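Local atomic coordinates of hypothetical protein Atu2327 (PDB entry 2O8I), a protein that probably decarboxylates 2-oxo-4-hydroxy-4-carboxy-5-ureidoimidazoline to allantoin in urate breakdown, as do other members of the OHCU decarboxylase family. Residues E23-A28 / C45-V50; S105-K110 / A140-T145; F113-A118 / L128-T133. All coordinates share one frame; numbering follows the deposited sequence.

Overall arrangement
The three contacts sit in one all-helical chain and come in two groups. Interaction 1 joins helix 19-27 to helix 37-50 near the N-terminal end of the sequence. Its centre is 25 Å from that of interaction 2 and 26 Å from that of interaction 3, which lies on the opposite side of the chain's centre. Interactions 2 and 3 have centres just 8 Å apart and touch mainly through Y107, which packs against F113, P114 and F115, with T108 also on F113. Along the chain interaction 1 closes first; S105-K110 and A140-T145 then bracket the whole of interaction 3. Helices 94-111, 124-135 and 139-161 thus gather round the 113-118 segment, which carries much of the family's FGFPFI sequence.

Interaction 1: residues E23-A28 / C45-V50; sequences ERAYDA and CAQFRV
Q47 reaches from helix 37-50 across to R24, A25 and A28, and its CG and its amide do the touching. CG is anti to the carbonyl carbon (chi1 -59°), and a bend at chi2 (-54°) then turns the amide along the flank of the other helix. The two ends of that amide meet different neighbours. NE2 comes against the root of R24, 3.3 Å from R24 CB, and lies alongside the next part of the chain, with R24 CD 3.8 Å away. OE1 heads for the later turn and rests 3.8 Å from A28 CB. Between them the aliphatic base of Q47 sits on A25: Q47 CG is 3.5 Å from A25 N and 3.9 Å from A25 CB. The small alanine side chain lets the two backbones come near, and A25 CA and Q47 CA are 6.3 Å apart.

R24 and Q47 do not pair through their polar ends. The R24 chain runs out extended from CG to NE, past the amide, and its guanidinium plane stands 81° from the plane of the Q47 amide. That head group goes to E55, with NH2 in a salt bridge, so what Q47 meets is the methylene part of R24. Elsewhere on helix 19-27, E23 and D27 each pair with R4 of helix 4-11, while F48 turns from Q47's side toward helix 139-161. The contact is ordinary packing in an all-helical fold: one long side chain laid among residues spaced i, i+1 and i+4 on a neighbouring helix.

Interaction 2: residues S105-K110 / A140-T145; sequences SAYTEK and AQEFAT
E142 OE1 is held from two directions: the Y107 hydroxyl donates to it across the contact, OH to OE1 2.5 Å, and R134 NE joins it in a salt bridge. The bond links helix 94-111 with helix 139-161, two members of the all-helical OHCU decarboxylase fold, while R134 belongs to helix 124-135, so three helices come together on one carboxylate oxygen. The helices themselves stay well separated here, with 10.4 Å between Y107 CA and E142 CA, and of the two segments only these two side chains meet.

Each reaches in its own way. Y107 has CG anti to the backbone N (chi1 -179°), which swings the ring out from its helix and carries the hydroxyl to the far side of the gap. The first bond of the E142 side chain points toward helix 94-111, but the chain folds at chi2 (-51°), and this brings the carboxylate round to the phenol. The acceptor lies in the plane of the tyrosine ring at its edge, 3.3 Å from Y107 CE1, yet the carboxylate as a whole is turned almost square to the ring, the planes 86° apart. E142 OE1 accepts the bond on its anti lone pair, the one directed away from OE2.

Both residues are buried, so the bond satisfies polar atoms inside the protein. R134 also makes a weak hydrogen bond to the phenol through NH2, and the rings of Y107 and F111 meet. Further along helix 94-111, K110 NZ bonds to I135 O of helix 124-135. To one side of the acceptor, E142 CB and E142 CG are each 3.9 Å from Y107 OH.

Interaction 3: residues F113-A118 / L128-T133; sequences FPFIIA and LSAFDT
F115 presses the far end of its ring onto the backbone of helix 124-135 at A130 and F131. CG is anti to the backbone N (chi1 179°), which sends the ring out from the 113-118 segment with CZ leading. That atom comes to 3.8 Å from F131 N and 4.1 Å from A130 C, so it lies beside the peptide joining the two residues. Next to it F115 CE1 is 4.1 Å from F131 CA. The peptide atoms approach the ring at a slant, and the ring packs by van der Waals contact against helix main chain.

A130 supplies the short side chain that lets this happen. Its methyl group points to the 113-118 segment and is shared by two partners there: A130 CB is 4.2 Å from F115 CZ and 3.7 Å from I117 CD1. The isoleucine reaches it with CG1 anti to its backbone N (chi1 -169°) and CD1 continuing the extended chain. F115 and I117 thus meet the helix from the same side of the segment, while I116 between them turns to helices 53-62 and 139-161.

F115 and I116 close the FGFPFI sequence characteristic of OHCU decarboxylases, and I117 follows it, in an irregular but extended run after helix 94-111 that, judging from relatives, probably lies near the substrate pocket. R134, one turn beyond A130 on the same helix, adds a polar tie by giving NH1 to I116 O.

F131 takes part chiefly through its backbone and the start of its side chain, with F131 CB 4.4 Å from F115 CZ. From helix 94-111, Y107 meets the F115 ring edge-to-face.

Interaction 1: residues E23-A28 / C45-V50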
loop_
_atom_site.group_PDB
_atom_site.type_symbol
_atom_site.label_atom_id
_atom_site.label_comp_id
_atom_site.label_asym_id
_atom_site.label_seq_id
_atom_site.Cartn_x
_atom_site.Cartn_y
_atom_site.Cartn_z
ATOM N N GLU A 23 -5.105 -4.899 -17.829
ATOM C CA GLU A 23 -6.052 -4.797 -18.962
ATOM C C GLU A 23 -5.379 -5.279 -20.258
ATOM O O GLU A 23 -5.896 -6.158 -20.959
ATOM C CB GLU A 23 -6.471 -3.353 -19.227
ATOM C CG GLU A 23 -7.020 -2.558 -18.079
ATOM C CD GLU A 23 -8.517 -2.626 -18.032
ATOM O OE1 GLU A 23 -9.117 -3.172 -19.016
ATOM O OE2 GLU A 23 -9.109 -2.150 -17.013
ATOM N N ARG A 24 -4.223 -4.713 -20.582
ATOM C CA ARG A 24 -3.534 -5.091 -21.801
ATOM C C ARG A 24 -3.094 -6.525 -21.766
ATOM O O ARG A 24 -3.209 -7.224 -22.785
ATOM C CB ARG A 24 -2.324 -4.221 -22.036
ATOM C CG ARG A 24 -2.699 -2.796 -22.282
ATOM C CD ARG A 24 -1.459 -1.985 -22.567
ATOM N NE ARG A 24 -1.853 -0.590 -22.606
ATOM C CZ ARG A 24 -1.003 0.425 -22.538
ATOM N NH1 ARG A 24 0.302 0.189 -22.392
ATOM N NH2 ARG A 24 -1.482 1.674 -22.587
ATOM N N ALA A 25 -2.583 -6.992 -20.621
ATOM C CA ALA A 25 -2.228 -8.424 -20.508
ATOM C C ALA A 25 -3.445 -9.292 -20.825
ATOM O O ALA A 25 -3.289 -10.372 -21.405
ATOM C CB ALA A 25 -1.689 -8.765 -19.147
ATOM N N TYR A 26 -4.635 -8.824 -20.436
ATOM C CA TYR A 26 -5.814 -9.628 -20.638
ATOM C C TYR A 26 -6.138 -9.715 -22.135
ATOM O O TYR A 26 -6.497 -10.795 -22.644
ATOM C CB TYR A 26 -7.028 -9.135 -19.826
ATOM C CG TYR A 26 -8.155 -10.182 -19.830
ATOM C CD1 TYR A 26 -9.122 -10.221 -20.870
ATOM C CD2 TYR A 26 -8.225 -11.164 -18.851
ATOM C CE1 TYR A 26 -10.129 -11.170 -20.885
ATOM C CE2 TYR A 26 -9.247 -12.147 -18.871
ATOM C CZ TYR A 26 -10.186 -12.137 -19.886
ATOM O OH TYR A 26 -11.198 -13.071 -19.903
ATOM N N ASP A 27 -5.980 -8.581 -22.832
ATOM C CA ASP A 27 -6.196 -8.517 -24.266
ATOM C C ASP A 27 -5.125 -9.237 -25.062
ATOM O O ASP A 27 -5.375 -9.603 -26.208
ATOM C CB ASP A 27 -6.425 -7.078 -24.733
ATOM C CG ASP A 27 -7.732 -6.487 -24.170
ATOM O OD1 ASP A 27 -8.651 -7.265 -23.813
ATOM O OD2 ASP A 27 -7.847 -5.251 -24.074
ATOM N N ALA A 28 -3.974 -9.496 -24.456
ATOM C CA ALA A 28 -2.957 -10.359 -25.063
ATOM C C ALA A 28 -3.174 -11.849 -24.805
ATOM O O ALA A 28 -2.347 -12.694 -25.216
ATOM C CB ALA A 28 -1.563 -9.961 -24.597
ATOM N N CYS A 45 4.973 -8.371 -16.893
ATOM C CA CYS A 45 6.216 -7.704 -17.293
ATOM C C CYS A 45 6.235 -7.378 -18.779
ATOM O O CYS A 45 6.682 -6.289 -19.177
ATOM C CB CYS A 45 7.451 -8.504 -16.898
ATOM S SG CYS A 45 7.629 -8.518 -15.112
ATOM N N ALA A 46 5.741 -8.302 -19.600
ATOM C CA ALA A 46 5.676 -8.067 -21.025
ATOM C C ALA A 46 4.964 -6.764 -21.336
ATOM O O ALA A 46 5.469 -5.968 -22.129
ATOM C CB ALA A 46 5.029 -9.232 -21.763
ATOM N N GLN A 47 3.814 -6.519 -20.722
ATOM C CA GLN A 47 3.139 -5.250 -20.953
ATOM C C GLN A 47 3.905 -4.058 -20.363
ATOM O O GLN A 47 3.849 -2.943 -20.908
ATOM C CB GLN A 47 1.727 -5.259 -20.395
ATOM C CG GLN A 47 0.827 -6.306 -20.933
ATOM C CD GLN A 47 0.742 -6.289 -22.450
ATOM O OE1 GLN A 47 0.762 -7.337 -23.067
ATOM N NE2 GLN A 47 0.648 -5.097 -23.049
ATOM N N PHE A 48 4.582 -4.269 -19.241
ATOM C CA PHE A 48 5.287 -3.184 -18.588
ATOM C C PHE A 48 6.452 -2.780 -19.469
ATOM O O PHE A 48 6.801 -1.596 -19.564
ATOM C CB PHE A 48 5.809 -3.672 -17.238
ATOM C CG PHE A 48 6.633 -2.669 -16.475
ATOM C CD1 PHE A 48 6.164 -1.389 -16.229
ATOM C CD2 PHE A 48 7.864 -3.036 -15.948
ATOM C CE1 PHE A 48 6.921 -0.486 -15.478
ATOM C CE2 PHE A 48 8.631 -2.141 -15.195
ATOM C CZ PHE A 48 8.162 -0.869 -14.958
ATOM N N ARG A 49 7.064 -3.771 -20.107
ATOM C CA ARG A 49 8.217 -3.502 -20.924
ATOM C C ARG A 49 7.885 -2.794 -22.217
ATOM O O ARG A 49 8.725 -2.141 -22.791
ATOM C CB ARG A 49 8.940 -4.791 -21.221
ATOM C CG ARG A 49 9.982 -5.037 -20.222
ATOM C CD ARG A 49 10.131 -6.504 -20.003
ATOM N NE ARG A 49 11.026 -6.711 -18.884
ATOM C CZ ARG A 49 11.821 -7.758 -18.741
ATOM N NH1 ARG A 49 11.850 -8.717 -19.646
ATOM N NH2 ARG A 49 12.596 -7.825 -17.679
ATOM N N VAL A 50 6.655 -2.918 -22.666
ATOM C CA VAL A 50 6.282 -2.480 -23.992
ATOM C C VAL A 50 5.479 -1.184 -23.949
ATOM O O VAL A 50 5.140 -0.619 -24.976
ATOM C CB VAL A 50 5.563 -3.657 -24.723
ATOM C CG1 VAL A 50 4.094 -3.351 -25.085
ATOM C CG2 VAL A 50 6.412 -4.125 -25.902
#

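Interaction 2: residues S105-K110 / A140-T145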
loop_
_atom_site.group_PDB
_atom_site.type_symbol
_atom_site.label_atom_id
_atom_site.label_comp_id
_atom_site.label_asym_id
_atom_site.label_seq_id
_atom_site.Cartn_x
_atom_site.Cartn_y
_atom_site.Cartn_z
ATOM N N SER A 105 12.520 11.293 0.739
ATOM C CA SER A 105 12.324 12.676 0.273
ATOM C C SER A 105 13.491 13.169 -0.537
ATOM O O SER A 105 13.286 13.787 -1.564
ATOM C CB SER A 105 12.110 13.638 1.414
ATOM O OG SER A 105 10.920 13.280 2.066
ATOM N N ALA A 106 14.709 12.895 -0.084
ATOM C CA ALA A 106 15.904 13.368 -0.791
ATOM C C ALA A 106 15.965 12.767 -2.196
ATOM O O ALA A 106 16.211 13.489 -3.177
ATOM C CB ALA A 106 17.205 13.098 0.012
ATOM N N TYR A 107 15.688 11.464 -2.265
ATOM C CA TYR A 107 15.744 10.692 -3.488
ATOM C C TYR A 107 14.710 11.148 -4.518
ATOM O O TYR A 107 15.030 11.411 -5.682
ATOM C CB TYR A 107 15.548 9.209 -3.164
ATOM C CG TYR A 107 15.603 8.284 -4.366
ATOM C CD1 TYR A 107 16.801 7.633 -4.727
ATOM C CD2 TYR A 107 14.467 8.035 -5.123
ATOM C CE1 TYR A 107 16.864 6.750 -5.799
ATOM C CE2 TYR A 107 14.518 7.166 -6.213
ATOM C CZ TYR A 107 15.711 6.517 -6.547
ATOM O OH TYR A 107 15.739 5.655 -7.649
ATOM N N THR A 108 13.462 11.238 -4.090
ATOM C CA THR A 108 12.427 11.717 -4.986
ATOM C C THR A 108 12.694 13.172 -5.430
ATOM O O THR A 108 12.381 13.535 -6.562
ATOM C CB THR A 108 10.958 11.414 -4.466
ATOM O OG1 THR A 108 10.032 12.241 -5.152
ATOM C CG2 THR A 108 10.800 11.687 -3.029
ATOM N N GLU A 109 13.338 13.972 -4.580
ATOM C CA GLU A 109 13.655 15.343 -4.957
ATOM C C GLU A 109 14.676 15.296 -6.092
ATOM O O GLU A 109 14.619 16.124 -6.991
ATOM C CB GLU A 109 14.133 16.179 -3.757
ATOM C CG GLU A 109 14.862 17.551 -4.070
ATOM C CD GLU A 109 14.021 18.589 -4.903
ATOM O OE1 GLU A 109 12.779 18.680 -4.724
ATOM O OE2 GLU A 109 14.613 19.330 -5.735
ATOM N N LYS A 110 15.567 14.303 -6.092
ATOM C CA LYS A 110 16.568 14.174 -7.157
ATOM C C LYS A 110 16.004 13.503 -8.428
ATOM O O LYS A 110 16.276 13.975 -9.530
ATOM C CB LYS A 110 17.794 13.416 -6.654
ATOM C CG LYS A 110 18.958 13.287 -7.652
ATOM C CD LYS A 110 20.235 12.854 -6.923
ATOM C CE LYS A 110 21.544 13.221 -7.669
ATOM N NZ LYS A 110 21.891 12.155 -8.660
ATOM N N ALA A 140 19.256 8.017 -16.003
ATOM C CA ALA A 140 19.122 6.814 -16.841
ATOM C C ALA A 140 19.433 5.535 -16.080
ATOM O O ALA A 140 18.740 4.541 -16.284
ATOM C CB ALA A 140 19.979 6.905 -18.126
ATOM N N GLN A 141 20.451 5.547 -15.221
ATOM C CA GLN A 141 20.805 4.365 -14.420
ATOM C C GLN A 141 19.700 4.012 -13.420
ATOM O O GLN A 141 19.252 2.855 -13.373
ATOM C CB GLN A 141 22.113 4.560 -13.676
ATOM C CG GLN A 141 23.277 4.962 -14.546
ATOM C CD GLN A 141 24.480 5.414 -13.717
ATOM O OE1 GLN A 141 24.441 6.415 -12.977
ATOM N NE2 GLN A 141 25.555 4.666 -13.831
ATOM N N GLU A 142 19.247 5.008 -12.656
ATOM C CA GLU A 142 18.138 4.851 -11.711
ATOM C C GLU A 142 16.821 4.443 -12.342
ATOM O O GLU A 142 15.984 3.814 -11.703
ATOM C CB GLU A 142 17.901 6.118 -10.909
ATOM C CG GLU A 142 18.856 6.233 -9.859
ATOM C CD GLU A 142 18.945 4.970 -9.034
ATOM O OE1 GLU A 142 18.003 4.747 -8.219
ATOM O OE2 GLU A 142 19.979 4.244 -9.195
ATOM N N PHE A 143 16.619 4.823 -13.584
ATOM C CA PHE A 143 15.418 4.419 -14.256
ATOM C C PHE A 143 15.541 2.945 -14.604
ATOM O O PHE A 143 14.591 2.194 -14.409
ATOM C CB PHE A 143 15.185 5.270 -15.487
ATOM C CG PHE A 143 13.823 5.138 -16.051
ATOM C CD1 PHE A 143 12.799 5.952 -15.600
ATOM C CD2 PHE A 143 13.570 4.219 -17.064
ATOM C CE1 PHE A 143 11.517 5.855 -16.126
ATOM C CE2 PHE A 143 12.298 4.095 -17.593
ATOM C CZ PHE A 143 11.257 4.923 -17.127
ATOM N N ALA A 144 16.717 2.518 -15.057
ATOM C CA ALA A 144 16.957 1.090 -15.251
ATOM C C ALA A 144 16.769 0.304 -13.927
ATOM O O ALA A 144 16.016 -0.656 -13.889
ATOM C CB ALA A 144 18.355 0.831 -15.867
ATOM N N THR A 145 17.431 0.733 -12.854
ATOM C CA THR A 145 17.330 0.063 -11.559
ATOM C C THR A 145 15.895 0.029 -11.020
ATOM O O THR A 145 15.422 -1.045 -10.648
ATOM C CB THR A 145 18.265 0.714 -10.532
ATOM O OG1 THR A 145 19.586 0.511 -10.964
ATOM C CG2 THR A 145 18.160 0.084 -9.152
#

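Interaction 3: residues F113-A118 / L128-T133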
loop_
_atom_site.group_PDB
_atom_site.type_symbol
_atom_site.label_atom_id
_atom_site.label_comp_id
_atom_site.label_asym_id
_atom_site.label_seq_id
_atom_site.Cartn_x
_atom_site.Cartn_y
_atom_site.Cartn_z
ATOM N N PHE A 113 10.594 10.393 -8.534
ATOM C CA PHE A 113 9.768 9.238 -8.181
ATOM C C PHE A 113 10.340 8.641 -6.899
ATOM O O PHE A 113 11.519 8.871 -6.600
ATOM C CB PHE A 113 9.705 8.179 -9.313
ATOM C CG PHE A 113 11.041 7.854 -9.964
ATOM C CD1 PHE A 113 11.397 8.447 -11.179
ATOM C CD2 PHE A 113 11.935 6.945 -9.369
ATOM C CE1 PHE A 113 12.644 8.152 -11.795
ATOM C CE2 PHE A 113 13.187 6.644 -9.973
ATOM C CZ PHE A 113 13.541 7.243 -11.185
ATOM N N PRO A 114 9.546 7.842 -6.161
ATOM C CA PRO A 114 10.031 7.314 -4.888
ATOM C C PRO A 114 11.211 6.367 -5.025
ATOM O O PRO A 114 11.504 5.881 -6.133
ATOM C CB PRO A 114 8.842 6.525 -4.360
ATOM C CG PRO A 114 7.665 7.090 -5.084
ATOM C CD PRO A 114 8.199 7.345 -6.456
ATOM N N PHE A 115 11.870 6.096 -3.899
ATOM C CA PHE A 115 12.928 5.116 -3.830
ATOM C C PHE A 115 12.261 3.748 -3.787
ATOM O O PHE A 115 11.510 3.419 -2.862
ATOM C CB PHE A 115 13.761 5.365 -2.583
ATOM C CG PHE A 115 14.876 4.388 -2.399
ATOM C CD1 PHE A 115 15.913 4.325 -3.313
ATOM C CD2 PHE A 115 14.893 3.532 -1.282
ATOM C CE1 PHE A 115 16.952 3.409 -3.160
ATOM C CE2 PHE A 115 15.945 2.623 -1.090
ATOM C CZ PHE A 115 16.974 2.540 -2.052
ATOM N N ILE A 116 12.497 2.960 -4.824
ATOM C CA ILE A 116 11.806 1.704 -4.977
ATOM C C ILE A 116 12.836 0.577 -4.819
ATOM O O ILE A 116 13.918 0.564 -5.473
ATOM C CB ILE A 116 11.173 1.629 -6.343
ATOM C CG1 ILE A 116 10.076 2.678 -6.482
ATOM C CG2 ILE A 116 10.632 0.205 -6.625
ATOM C CD1 ILE A 116 9.641 2.896 -7.969
ATOM N N ILE A 117 12.514 -0.356 -3.926
ATOM C CA ILE A 117 13.437 -1.431 -3.659
ATOM C C ILE A 117 12.696 -2.668 -3.167
ATOM O O ILE A 117 11.849 -2.565 -2.289
ATOM C CB ILE A 117 14.566 -0.971 -2.675
ATOM C CG1 ILE A 117 15.668 -2.036 -2.622
ATOM C CG2 ILE A 117 14.009 -0.530 -1.294
ATOM C CD1 ILE A 117 16.763 -1.687 -1.661
ATOM N N ALA A 118 12.971 -3.822 -3.779
ATOM C CA ALA A 118 12.477 -5.100 -3.264
ATOM C C ALA A 118 13.205 -5.369 -1.947
ATOM O O ALA A 118 14.427 -5.232 -1.855
ATOM C CB ALA A 118 12.744 -6.202 -4.231
ATOM N N LEU A 128 19.986 1.077 3.530
ATOM C CA LEU A 128 20.886 2.213 3.604
ATOM C C LEU A 128 22.012 2.098 2.559
ATOM O O LEU A 128 22.394 3.091 1.922
ATOM C CB LEU A 128 21.425 2.338 5.019
ATOM C CG LEU A 128 20.285 2.647 6.005
ATOM C CD1 LEU A 128 20.714 2.627 7.487
ATOM C CD2 LEU A 128 19.664 3.993 5.634
ATOM N N SER A 129 22.503 0.882 2.349
ATOM C CA SER A 129 23.607 0.678 1.423
ATOM C C SER A 129 23.154 1.021 0.006
ATOM O O SER A 129 23.829 1.762 -0.718
ATOM C CB SER A 129 24.120 -0.772 1.504
ATOM O OG SER A 129 24.954 -1.112 0.412
ATOM N N ALA A 130 21.997 0.477 -0.362
ATOM C CA ALA A 130 21.381 0.724 -1.646
ATOM C C ALA A 130 21.056 2.216 -1.842
ATOM O O ALA A 130 21.340 2.747 -2.902
ATOM C CB ALA A 130 20.181 -0.162 -1.828
ATOM N N PHE A 131 20.516 2.901 -0.833
ATOM C CA PHE A 131 20.295 4.334 -1.002
ATOM C C PHE A 131 21.617 4.971 -1.351
ATOM O O PHE A 131 21.741 5.668 -2.368
ATOM C CB PHE A 131 19.731 5.014 0.243
ATOM C CG PHE A 131 19.589 6.526 0.091
ATOM C CD1 PHE A 131 18.428 7.083 -0.442
ATOM C CD2 PHE A 131 20.622 7.383 0.456
ATOM C CE1 PHE A 131 18.302 8.472 -0.587
ATOM C CE2 PHE A 131 20.504 8.750 0.303
ATOM C CZ PHE A 131 19.342 9.300 -0.212
ATOM N N ASP A 132 22.600 4.726 -0.490
ATOM C CA ASP A 132 23.950 5.276 -0.652
ATOM C C ASP A 132 24.562 5.178 -2.082
ATOM O O ASP A 132 25.032 6.164 -2.650
ATOM C CB ASP A 132 24.813 4.426 0.252
ATOM C CG ASP A 132 25.673 5.215 1.132
ATOM O OD1 ASP A 132 25.119 5.882 2.058
ATOM O OD2 ASP A 132 26.907 5.100 0.910
ATOM N N THR A 133 24.562 3.964 -2.631
ATOM C CA THR A 133 24.959 3.713 -3.990
ATOM C C THR A 133 24.035 4.478 -4.958
ATOM O O THR A 133 24.510 5.197 -5.835
ATOM C CB THR A 133 24.817 2.181 -4.288
ATOM O OG1 THR A 133 25.800 1.453 -3.561
ATOM C CG2 THR A 133 24.923 1.846 -5.790
#